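Local coordinates for NADH oxidoreductase (PDB 3PI7), which probably binds NADPH and transfers its hydride as an oxidoreductase, consistent with a putative NADPH:quinone reductase of the GroES-like and Rossmann-fold type, at residues L151-M156 / F288-M294; E165-T171 / P234-A240; K179-G183 / L204-A210. All coordinates share one frame. Residue numbers count along the deposited sequence, not the author numbering.

Contact 1 (L151-M156 / F288-M294); sequences LTAIAM and FWLSEWM
Two helical segments meet here at a steep angle. Residues 151-156 are alpha-helical throughout; Phe288 and Trp289 are extended, Trp289 is the N-cap, and 290-294 form the first turn of a helix. The helix axes approach to 10.5 Å and cross at 64°, with Thr152 CA 5.9 Å from Leu290 CA. Phe288, chi1 t and chi2 -88°, lays its ring against the first helix: Met156 CG stands 3.6 Å from the centroid of the Phe288 ring, over one face, and Met156 SE (selenomethionine, chi1 m, chi2 t, chi3 m) lies 4.3 Å from the same centroid, an oblique Met-aromatic contact. Phe288 directly follows strand 284-287, an outermost strand of the parallel Rossmann sheet within this chain, so the contact packs the chain leaving that strand onto helix 148-163. Ala155 CB touches two aromatics, 3.6 Å from Phe288 CZ and, over the face, 3.6 Å from the centroid of the five-membered ring of Trp293 (t, chi2 87°), a CH-pi contact. Leu290 (t, p) brings CD1 to 4.0 Å from Leu151 CB, and Leu151 (m, t) reaches Met294 CE with CD1 at 3.4 Å. A water donates to Ala155 O (2.7 Å) and weakly accepts from Trp293 NE1 (3.1 Å).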
loop_
_atom_site.group_PDB
_atom_site.type_symbol
_atom_site.label_atom_id
_atom_site.label_comp_id
_atom_site.label_asym_id
_atom_site.label_seq_id
_atom_site.Cartn_x
_atom_site.Cartn_y
_atom_site.Cartn_z
ATOM N N LEU A 151 -6.061 12.732 19.615
ATOM C CA LEU A 151 -4.877 13.042 18.813
ATOM C C LEU A 151 -4.858 12.224 17.558
ATOM O O LEU A 151 -4.421 12.741 16.540
ATOM C CB LEU A 151 -3.574 12.863 19.597
ATOM C CG LEU A 151 -3.472 13.801 20.817
ATOM C CD1 LEU A 151 -2.201 13.534 21.568
ATOM C CD2 LEU A 151 -3.540 15.301 20.391
ATOM N N THR A 152 -5.377 10.978 17.589
ATOM C CA THR A 152 -5.474 10.186 16.359
ATOM C C THR A 152 -6.471 10.856 15.417
ATOM O O THR A 152 -6.228 10.882 14.201
ATOM C CB THR A 152 -5.924 8.750 16.677
ATOM O OG1 THR A 152 -5.030 8.200 17.631
ATOM C CG2 THR A 152 -5.962 7.850 15.438
ATOM N N ALA A 153 -7.576 11.402 15.968
ATOM C CA ALA A 153 -8.582 12.055 15.120
ATOM C C ALA A 153 -7.993 13.266 14.442
ATOM O O ALA A 153 -8.238 13.489 13.258
ATOM C CB ALA A 153 -9.810 12.466 15.924
ATOM N N ILE A 154 -7.257 14.078 15.182
ATOM C CA ILE A 154 -6.656 15.271 14.599
ATOM C C ILE A 154 -5.666 14.863 13.533
ATOM O O ILE A 154 -5.712 15.382 12.424
ATOM C CB ILE A 154 -6.013 16.154 15.696
ATOM C CG1 ILE A 154 -7.146 16.775 16.559
ATOM C CG2 ILE A 154 -5.087 17.267 15.077
ATOM C CD1 ILE A 154 -6.664 17.359 17.924
ATOM N N ALA A 155 -4.769 13.934 13.870
ATOM C CA ALA A 155 -3.727 13.558 12.933
ATOM C C ALA A 155 -4.293 12.929 11.653
ATOM O O ALA A 155 -3.841 13.272 10.568
ATOM C CB ALA A 155 -2.762 12.603 13.606
HETATM N N MSE A 156 -5.295 12.055 11.769
HETATM C CA MSE A 156 -5.847 11.394 10.596
HETATM C C MSE A 156 -6.784 12.315 9.826
HETATM O O MSE A 156 -6.780 12.277 8.606
HETATM C CB MSE A 156 -6.537 10.076 10.979
HETATM C CG MSE A 156 -5.510 9.032 11.446
HETATM SE SE MSE A 156 -6.165 7.173 11.372
HETATM C CE MSE A 156 -7.806 7.653 12.083
ATOM N N PHE A 288 -1.249 3.741 9.657
ATOM C CA PHE A 288 -1.141 4.905 10.498
ATOM C C PHE A 288 -0.985 4.408 11.918
ATOM O O PHE A 288 -1.794 3.593 12.359
ATOM C CB PHE A 288 -2.387 5.818 10.380
ATOM C CG PHE A 288 -2.251 6.991 11.316
ATOM C CD1 PHE A 288 -2.687 6.901 12.639
ATOM C CD2 PHE A 288 -1.631 8.163 10.900
ATOM C CE1 PHE A 288 -2.537 7.978 13.512
ATOM C CE2 PHE A 288 -1.473 9.240 11.786
ATOM C CZ PHE A 288 -1.899 9.120 13.089
ATOM N N TRP A 289 -0.023 4.982 12.647
ATOM C CA TRP A 289 0.243 4.659 14.036
ATOM C C TRP A 289 0.506 5.961 14.764
ATOM O O TRP A 289 1.409 6.695 14.387
ATOM C CB TRP A 289 1.437 3.707 14.120
ATOM C CG TRP A 289 1.761 3.189 15.488
ATOM C CD1 TRP A 289 0.949 3.146 16.583
ATOM C CD2 TRP A 289 2.993 2.576 15.871
ATOM N NE1 TRP A 289 1.627 2.587 17.648
ATOM C CE2 TRP A 289 2.897 2.258 17.244
ATOM C CE3 TRP A 289 4.197 2.325 15.202
ATOM C CZ2 TRP A 289 3.930 1.610 17.932
ATOM C CZ3 TRP A 289 5.224 1.691 15.883
ATOM C CH2 TRP A 289 5.088 1.350 17.235
ATOM N N LEU A 290 -0.361 6.297 15.727
ATOM C CA LEU A 290 -0.219 7.593 16.427
ATOM C C LEU A 290 1.179 7.767 17.036
ATOM O O LEU A 290 1.776 8.831 16.857
ATOM C CB LEU A 290 -1.307 7.743 17.486
ATOM C CG LEU A 290 -1.255 9.047 18.314
ATOM C CD1 LEU A 290 -1.454 10.308 17.448
ATOM C CD2 LEU A 290 -2.175 8.959 19.474
ATOM N N SER A 291 1.738 6.707 17.663
ATOM C CA SER A 291 3.095 6.803 18.238
ATOM C C SER A 291 4.115 7.187 17.177
ATOM O O SER A 291 4.959 8.046 17.443
ATOM C CB SER A 291 3.510 5.508 18.930
ATOM O OG SER A 291 2.610 5.181 19.977
ATOM N N GLU A 292 4.000 6.623 15.943
ATOM C CA GLU A 292 4.904 6.969 14.863
ATOM C C GLU A 292 4.687 8.386 14.373
ATOM O O GLU A 292 5.663 9.092 14.161
ATOM C CB GLU A 292 4.803 5.971 13.684
ATOM C CG GLU A 292 5.835 6.214 12.594
ATOM C CD GLU A 292 7.319 6.152 12.930
ATOM O OE1 GLU A 292 7.683 5.678 14.033
ATOM O OE2 GLU A 292 8.124 6.550 12.056
ATOM N N TRP A 293 3.420 8.824 14.247
ATOM C CA TRP A 293 3.086 10.159 13.791
ATOM C C TRP A 293 3.714 11.201 14.742
ATOM O O TRP A 293 4.274 12.173 14.266
ATOM C CB TRP A 293 1.562 10.317 13.702
ATOM C CG TRP A 293 1.119 11.681 13.262
ATOM C CD1 TRP A 293 0.949 12.124 11.984
ATOM C CD2 TRP A 293 0.816 12.789 14.114
ATOM N NE1 TRP A 293 0.535 13.441 11.991
ATOM C CE2 TRP A 293 0.458 13.875 13.284
ATOM C CE3 TRP A 293 0.732 12.944 15.505
ATOM C CZ2 TRP A 293 0.060 15.113 13.802
ATOM C CZ3 TRP A 293 0.403 14.193 16.016
ATOM C CH2 TRP A 293 0.081 15.260 15.166
HETATM N N MSE A 294 3.638 10.954 16.068
HETATM C CA MSE A 294 4.206 11.860 17.076
HETATM C C MSE A 294 5.709 11.937 16.978
HETATM O O MSE A 294 6.271 13.007 17.217
HETATM C CB MSE A 294 3.824 11.408 18.464
HETATM C CG MSE A 294 2.538 11.993 18.924
HETATM SE SE MSE A 294 2.132 11.097 20.535
HETATM C CE MSE A 294 0.345 11.475 20.600
HETATM O O HOH W 1 -1.425 13.842 9.633
#

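Contact 2 (E165-T171 / P234-A240)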
loop_
_atom_site.group_PDB
_atom_site.type_symbol
_atom_site.label_atom_id
_atom_site.label_comp_id
_atom_site.label_asym_id
_atom_site.label_seq_id
_atom_site.Cartn_x
_atom_site.Cartn_y
_atom_site.Cartn_z
ATOM N N GLU A 165 -10.096 16.221 -0.925
ATOM C CA GLU A 165 -11.382 15.691 -1.377
ATOM C C GLU A 165 -12.379 15.751 -0.211
ATOM O O GLU A 165 -12.018 15.376 0.901
ATOM C CB GLU A 165 -11.191 14.255 -1.887
ATOM C CG GLU A 165 -12.317 13.810 -2.788
ATOM C CD GLU A 165 -12.606 14.708 -3.978
ATOM O OE1 GLU A 165 -11.661 15.067 -4.721
ATOM O OE2 GLU A 165 -13.787 15.092 -4.136
ATOM N N LYS A 166 -13.598 16.307 -0.426
ATOM C CA LYS A 166 -14.541 16.444 0.668
ATOM C C LYS A 166 -14.985 15.089 1.229
ATOM O O LYS A 166 -15.032 14.924 2.454
ATOM C CB LYS A 166 -15.751 17.315 0.271
ATOM C CG LYS A 166 -15.377 18.797 0.106
ATOM C CD LYS A 166 -14.800 19.467 1.395
ATOM C CE LYS A 166 -14.193 20.828 1.129
ATOM N NZ LYS A 166 -13.873 21.545 2.387
ATOM N N ALA A 167 -15.214 14.099 0.356
ATOM C CA ALA A 167 -15.637 12.791 0.845
ATOM C C ALA A 167 -14.468 11.930 1.257
ATOM O O ALA A 167 -13.432 11.955 0.623
ATOM C CB ALA A 167 -16.428 12.057 -0.221
ATOM N N PHE A 168 -14.659 11.127 2.320
ATOM C CA PHE A 168 -13.640 10.185 2.758
ATOM C C PHE A 168 -14.364 9.010 3.400
ATOM O O PHE A 168 -15.561 9.109 3.680
ATOM C CB PHE A 168 -12.609 10.850 3.670
ATOM C CG PHE A 168 -13.150 11.267 5.004
ATOM C CD1 PHE A 168 -13.905 12.436 5.137
ATOM C CD2 PHE A 168 -12.964 10.460 6.129
ATOM C CE1 PHE A 168 -14.373 12.839 6.387
ATOM C CE2 PHE A 168 -13.458 10.857 7.377
ATOM C CZ PHE A 168 -14.206 12.012 7.482
ATOM N N VAL A 169 -13.683 7.883 3.526
ATOM C CA VAL A 169 -14.344 6.665 4.005
ATOM C C VAL A 169 -13.732 6.190 5.311
ATOM O O VAL A 169 -12.518 6.258 5.494
ATOM C CB VAL A 169 -14.295 5.531 2.922
ATOM C CG1 VAL A 169 -15.100 4.297 3.338
ATOM C CG2 VAL A 169 -14.773 6.032 1.572
HETATM N N MSE A 170 -14.587 5.598 6.164
HETATM C CA MSE A 170 -14.125 5.004 7.417
HETATM C C MSE A 170 -14.892 3.744 7.714
HETATM O O MSE A 170 -16.114 3.742 7.631
HETATM C CB MSE A 170 -14.294 5.971 8.599
HETATM C CG MSE A 170 -13.339 7.129 8.518
HETATM SE SE MSE A 170 -13.354 8.176 10.110
HETATM C CE MSE A 170 -15.145 8.918 9.943
ATOM N N THR A 171 -14.177 2.669 8.062
ATOM C CA THR A 171 -14.841 1.473 8.595
ATOM C C THR A 171 -14.979 1.643 10.118
ATOM O O THR A 171 -14.312 2.502 10.714
ATOM C CB THR A 171 -14.095 0.209 8.259
ATOM O OG1 THR A 171 -12.715 0.398 8.537
ATOM C CG2 THR A 171 -14.295 -0.229 6.856
ATOM N N PRO A 234 -14.384 9.623 -2.953
ATOM C CA PRO A 234 -13.386 9.822 -1.882
ATOM C C PRO A 234 -12.014 9.278 -2.251
ATOM O O PRO A 234 -11.915 8.312 -3.006
ATOM C CB PRO A 234 -13.960 8.974 -0.723
ATOM C CG PRO A 234 -14.704 7.874 -1.413
ATOM C CD PRO A 234 -15.363 8.573 -2.581
ATOM N N ARG A 235 -10.978 9.843 -1.671
ATOM C CA ARG A 235 -9.642 9.308 -1.906
ATOM C C ARG A 235 -9.047 8.734 -0.639
ATOM O O ARG A 235 -8.223 7.830 -0.726
ATOM C CB ARG A 235 -8.731 10.369 -2.530
ATOM C CG ARG A 235 -8.970 10.473 -4.057
ATOM C CD ARG A 235 -7.893 11.270 -4.788
ATOM N NE ARG A 235 -7.680 12.621 -4.263
ATOM C CZ ARG A 235 -8.455 13.674 -4.520
ATOM N NH1 ARG A 235 -9.531 13.546 -5.289
ATOM N NH2 ARG A 235 -8.165 14.861 -4.005
ATOM N N ILE A 236 -9.481 9.194 0.540
ATOM C CA ILE A 236 -8.907 8.654 1.762
ATOM C C ILE A 236 -9.814 7.669 2.369
ATOM O O ILE A 236 -10.982 7.960 2.562
ATOM C CB ILE A 236 -8.557 9.761 2.801
ATOM C CG1 ILE A 236 -7.590 10.798 2.184
ATOM C CG2 ILE A 236 -8.008 9.176 4.114
ATOM C CD1 ILE A 236 -6.124 10.204 1.819
ATOM N N PHE A 237 -9.252 6.496 2.722
ATOM C CA PHE A 237 -10.017 5.470 3.425
ATOM C C PHE A 237 -9.265 5.150 4.704
ATOM O O PHE A 237 -8.157 4.607 4.652
ATOM C CB PHE A 237 -10.188 4.242 2.507
ATOM C CG PHE A 237 -10.676 2.963 3.145
ATOM C CD1 PHE A 237 -11.568 2.991 4.226
ATOM C CD2 PHE A 237 -10.262 1.729 2.665
ATOM C CE1 PHE A 237 -11.999 1.806 4.824
ATOM C CE2 PHE A 237 -10.745 0.538 3.232
ATOM C CZ PHE A 237 -11.634 0.587 4.283
ATOM N N LEU A 238 -9.873 5.493 5.854
ATOM C CA LEU A 238 -9.298 5.244 7.180
ATOM C C LEU A 238 -9.912 3.952 7.650
ATOM O O LEU A 238 -11.126 3.877 7.872
ATOM C CB LEU A 238 -9.560 6.426 8.150
ATOM C CG LEU A 238 -9.100 7.804 7.650
ATOM C CD1 LEU A 238 -9.458 8.910 8.675
ATOM C CD2 LEU A 238 -7.607 7.810 7.400
ATOM N N ASP A 239 -9.089 2.916 7.745
ATOM C CA ASP A 239 -9.610 1.594 8.028
ATOM C C ASP A 239 -9.153 1.006 9.364
ATOM O O ASP A 239 -7.965 0.737 9.550
ATOM C CB ASP A 239 -9.164 0.675 6.881
ATOM C CG ASP A 239 -9.601 -0.779 6.997
ATOM O OD1 ASP A 239 -10.679 -1.038 7.589
ATOM O OD2 ASP A 239 -8.888 -1.645 6.459
ATOM N N ALA A 240 -10.119 0.714 10.250
ATOM C CA ALA A 240 -9.856 0.083 11.546
ATOM C C ALA A 240 -10.134 -1.437 11.512
ATOM O O ALA A 240 -9.892 -2.124 12.522
ATOM C CB ALA A 240 -10.770 0.714 12.619
HETATM O O HOH W 2 -10.813 11.674 0.640
HETATM O O HOH W 3 -12.122 3.810 10.514
#
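Val169 and Phe237 form the apolar centre of this pairing between two neighbouring parallel strands, 167-170 and 236-239, in the middle of the six-stranded Rossmann sheet (strand order 3-2-1-4-5-6). Their CA atoms are 4.5 Å apart, and Val169 CG1 lies 3.9 Å from Phe237 CD1. On this face, which helix 243-252 covers, Val169 CG2 also meets Pro234 CG at 3.5 Å, and Thr171 CG2 approaches the edge of the Phe237 ring, 3.7 Å from CE1. The other face carries Met170 and Leu238, with Met170 CG 3.9 Å from Leu238 CB; there Phe168 and Ile236 pack under helix 148-163. The backbone ladder follows the parallel pattern: Val169 N donates to Ile236 O (2.9 Å), Leu238 N to Val169 O (2.8 Å) and Thr171 N to Leu238 O (3.3 Å). Ahead of Ile236, where Arg235 leaves the extended conformation, a water takes the place of a direct rung, donating to Ala167 O (2.6 Å) and accepting from Ile236 N (2.8 Å). Beyond it, Arg235 NH1 makes a salt bridge with Glu165 OE1 at 2.7 Å, and Arg235 has a second acidic partner in Glu163. At the C-terminal edge, Thr171 OG1 donates to Asp239 OD1 at 2.7 Å.

Contact 3 (K179-G183 / L204-A210); sequences KLIIG and LLKDIGA
Residues 179-183 form a helical turn beside helix 204-208, whose axis comes within 9.8 Å at 35° from parallel. Gly209 is the first residue to leave helical phi/psi; its positive phi (130°) belongs to a Schellman motif, with Ala210 N bonded to Leu205 O (3.0 Å) and Gly209 N to Lys206 O (3.1 Å). Lys179 comes first, its CA 7.3 Å from Leu205 CA. With chi1 m, chi2 t and chi3 m, its aliphatic chain lies along the second helix, CG 3.8 Å from both Leu205 CD2 and Ile208 CD1, and CD 4.0 Å from Leu204 CD1. One turn on, Ile182 (m, t) buries the most surface of the segment. Its CD1 meets Leu205 CD2 at 3.9 Å and Ala210 CB at 4.2 Å, while CG2 packs 3.8 Å from Ile208 CD1 (chi1 p) and 3.4 Å from Ala210 N. A beta carbon on Gly209 would crowd that CG2 and jam against Ile208 O. Gly183 comes no nearer than 4.3 Å, CA to Ile208 O. These are successive crossover helices of Rossmann beta-alpha-beta units, 176-188 joining strands 167-170 and 191-196; Ile182 and Leu205 share Val194 of strand 191-196, while Leu180 and Ile181 turn to helix 148-163.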
loop_
_atom_site.group_PDB
_atom_site.type_symbol
_atom_site.label_atom_id
_atom_site.label_comp_id
_atom_site.label_asym_id
_atom_site.label_seq_id
_atom_site.Cartn_x
_atom_site.Cartn_y
_atom_site.Cartn_z
ATOM N N LYS A 179 -16.404 8.791 15.518
ATOM C CA LYS A 179 -17.319 9.850 15.898
ATOM C C LYS A 179 -16.589 11.176 16.084
ATOM O O LYS A 179 -17.126 12.202 15.689
ATOM C CB LYS A 179 -18.131 9.468 17.145
ATOM C CG LYS A 179 -19.045 8.274 16.857
ATOM C CD LYS A 179 -20.151 8.070 17.899
ATOM C CE LYS A 179 -19.659 7.511 19.202
ATOM N NZ LYS A 179 -20.815 7.121 20.058
ATOM N N LEU A 180 -15.360 11.182 16.637
ATOM C CA LEU A 180 -14.604 12.438 16.748
ATOM C C LEU A 180 -14.259 12.989 15.345
ATOM O O LEU A 180 -14.327 14.195 15.107
ATOM C CB LEU A 180 -13.306 12.224 17.545
ATOM C CG LEU A 180 -13.427 11.971 19.052
ATOM C CD1 LEU A 180 -12.095 11.636 19.623
ATOM C CD2 LEU A 180 -14.041 13.148 19.767
ATOM N N ILE A 181 -13.841 12.106 14.433
ATOM C CA ILE A 181 -13.473 12.521 13.071
ATOM C C ILE A 181 -14.699 13.039 12.341
ATOM O O ILE A 181 -14.606 14.052 11.663
ATOM C CB ILE A 181 -12.754 11.383 12.293
ATOM C CG1 ILE A 181 -11.438 11.065 13.020
ATOM C CG2 ILE A 181 -12.463 11.811 10.804
ATOM C CD1 ILE A 181 -10.644 9.881 12.476
ATOM N N ILE A 182 -15.848 12.364 12.515
ATOM C CA ILE A 182 -17.102 12.801 11.878
ATOM C C ILE A 182 -17.404 14.262 12.304
ATOM O O ILE A 182 -17.703 15.092 11.440
ATOM C CB ILE A 182 -18.286 11.828 12.165
ATOM C CG1 ILE A 182 -18.093 10.498 11.420
ATOM C CG2 ILE A 182 -19.611 12.473 11.708
ATOM C CD1 ILE A 182 -18.974 9.325 11.891
ATOM N N GLY A 183 -17.262 14.558 13.602
ATOM C CA GLY A 183 -17.451 15.897 14.171
ATOM C C GLY A 183 -16.556 16.947 13.533
ATOM O O GLY A 183 -17.039 17.992 13.098
ATOM N N LEU A 204 -27.712 7.855 14.563
ATOM C CA LEU A 204 -26.795 8.614 15.405
ATOM C C LEU A 204 -25.594 9.110 14.633
ATOM O O LEU A 204 -25.134 10.228 14.896
ATOM C CB LEU A 204 -26.368 7.869 16.679
ATOM C CG LEU A 204 -25.359 6.721 16.609
ATOM C CD1 LEU A 204 -23.958 7.227 16.921
ATOM C CD2 LEU A 204 -25.696 5.667 17.677
ATOM N N LEU A 205 -25.075 8.292 13.703
ATOM C CA LEU A 205 -23.891 8.703 12.936
ATOM C C LEU A 205 -24.242 9.795 11.952
ATOM O O LEU A 205 -23.466 10.733 11.787
ATOM C CB LEU A 205 -23.203 7.519 12.245
ATOM C CG LEU A 205 -22.541 6.585 13.246
ATOM C CD1 LEU A 205 -21.980 5.377 12.585
ATOM C CD2 LEU A 205 -21.474 7.306 14.101
ATOM N N LYS A 206 -25.454 9.746 11.381
ATOM C CA LYS A 206 -25.892 10.808 10.489
ATOM C C LYS A 206 -26.113 12.098 11.275
ATOM O O LYS A 206 -25.784 13.183 10.782
ATOM C CB LYS A 206 -27.148 10.385 9.752
ATOM C CG LYS A 206 -26.834 9.546 8.538
ATOM C CD LYS A 206 -28.090 8.967 7.928
ATOM C CE LYS A 206 -27.771 8.202 6.671
ATOM N NZ LYS A 206 -28.977 7.565 6.081
ATOM N N ASP A 207 -26.597 11.973 12.526
ATOM C CA ASP A 207 -26.841 13.112 13.408
ATOM C C ASP A 207 -25.563 13.903 13.679
ATOM O O ASP A 207 -25.586 15.126 13.639
ATOM C CB ASP A 207 -27.447 12.643 14.734
ATOM C CG ASP A 207 -27.815 13.790 15.651
ATOM O OD1 ASP A 207 -28.685 14.609 15.257
ATOM O OD2 ASP A 207 -27.217 13.885 16.748
ATOM N N ILE A 208 -24.445 13.210 13.892
ATOM C CA ILE A 208 -23.196 13.900 14.198
ATOM C C ILE A 208 -22.476 14.393 12.923
ATOM O O ILE A 208 -21.492 15.128 13.033
ATOM C CB ILE A 208 -22.274 13.041 15.099
ATOM C CG1 ILE A 208 -22.055 11.645 14.529
ATOM C CG2 ILE A 208 -22.851 12.986 16.533
ATOM C CD1 ILE A 208 -20.814 11.022 14.976
ATOM N N GLY A 209 -22.953 13.999 11.741
ATOM C CA GLY A 209 -22.381 14.530 10.507
ATOM C C GLY A 209 -21.960 13.583 9.416
ATOM O O GLY A 209 -21.364 14.036 8.442
ATOM N N ALA A 210 -22.229 12.267 9.554
ATOM C CA ALA A 210 -21.833 11.366 8.470
ATOM C C ALA A 210 -22.721 11.605 7.263
ATOM O O ALA A 210 -23.934 11.777 7.424
ATOM C CB ALA A 210 -21.911 9.925 8.911
#

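How the contacts relate
All three contacts belong to the Rossmann-fold half of the chain: contacts 1 and 3 meet its parallel sheet on the face of Phe168, Met170 and Leu238, while contact 2 lies within the sheet. Its centre lies about 14 Å from that of contact 3 and about 16 Å from that of contact 1; contacts 1 and 3 are about 19 Å apart. Ile181, which makes no contact with 204-210, ties segment 179-183 to the other two contacts, its CD1 3.6 Å from Met156 CE and 4.1 Å from Leu238 CD1. Met156 CB packs 3.9 Å from Leu238 CD1. Strand 167-170 leads into helix 176-188, the first beta-alpha unit of the fold that, in related reductases, binds the dinucleotide.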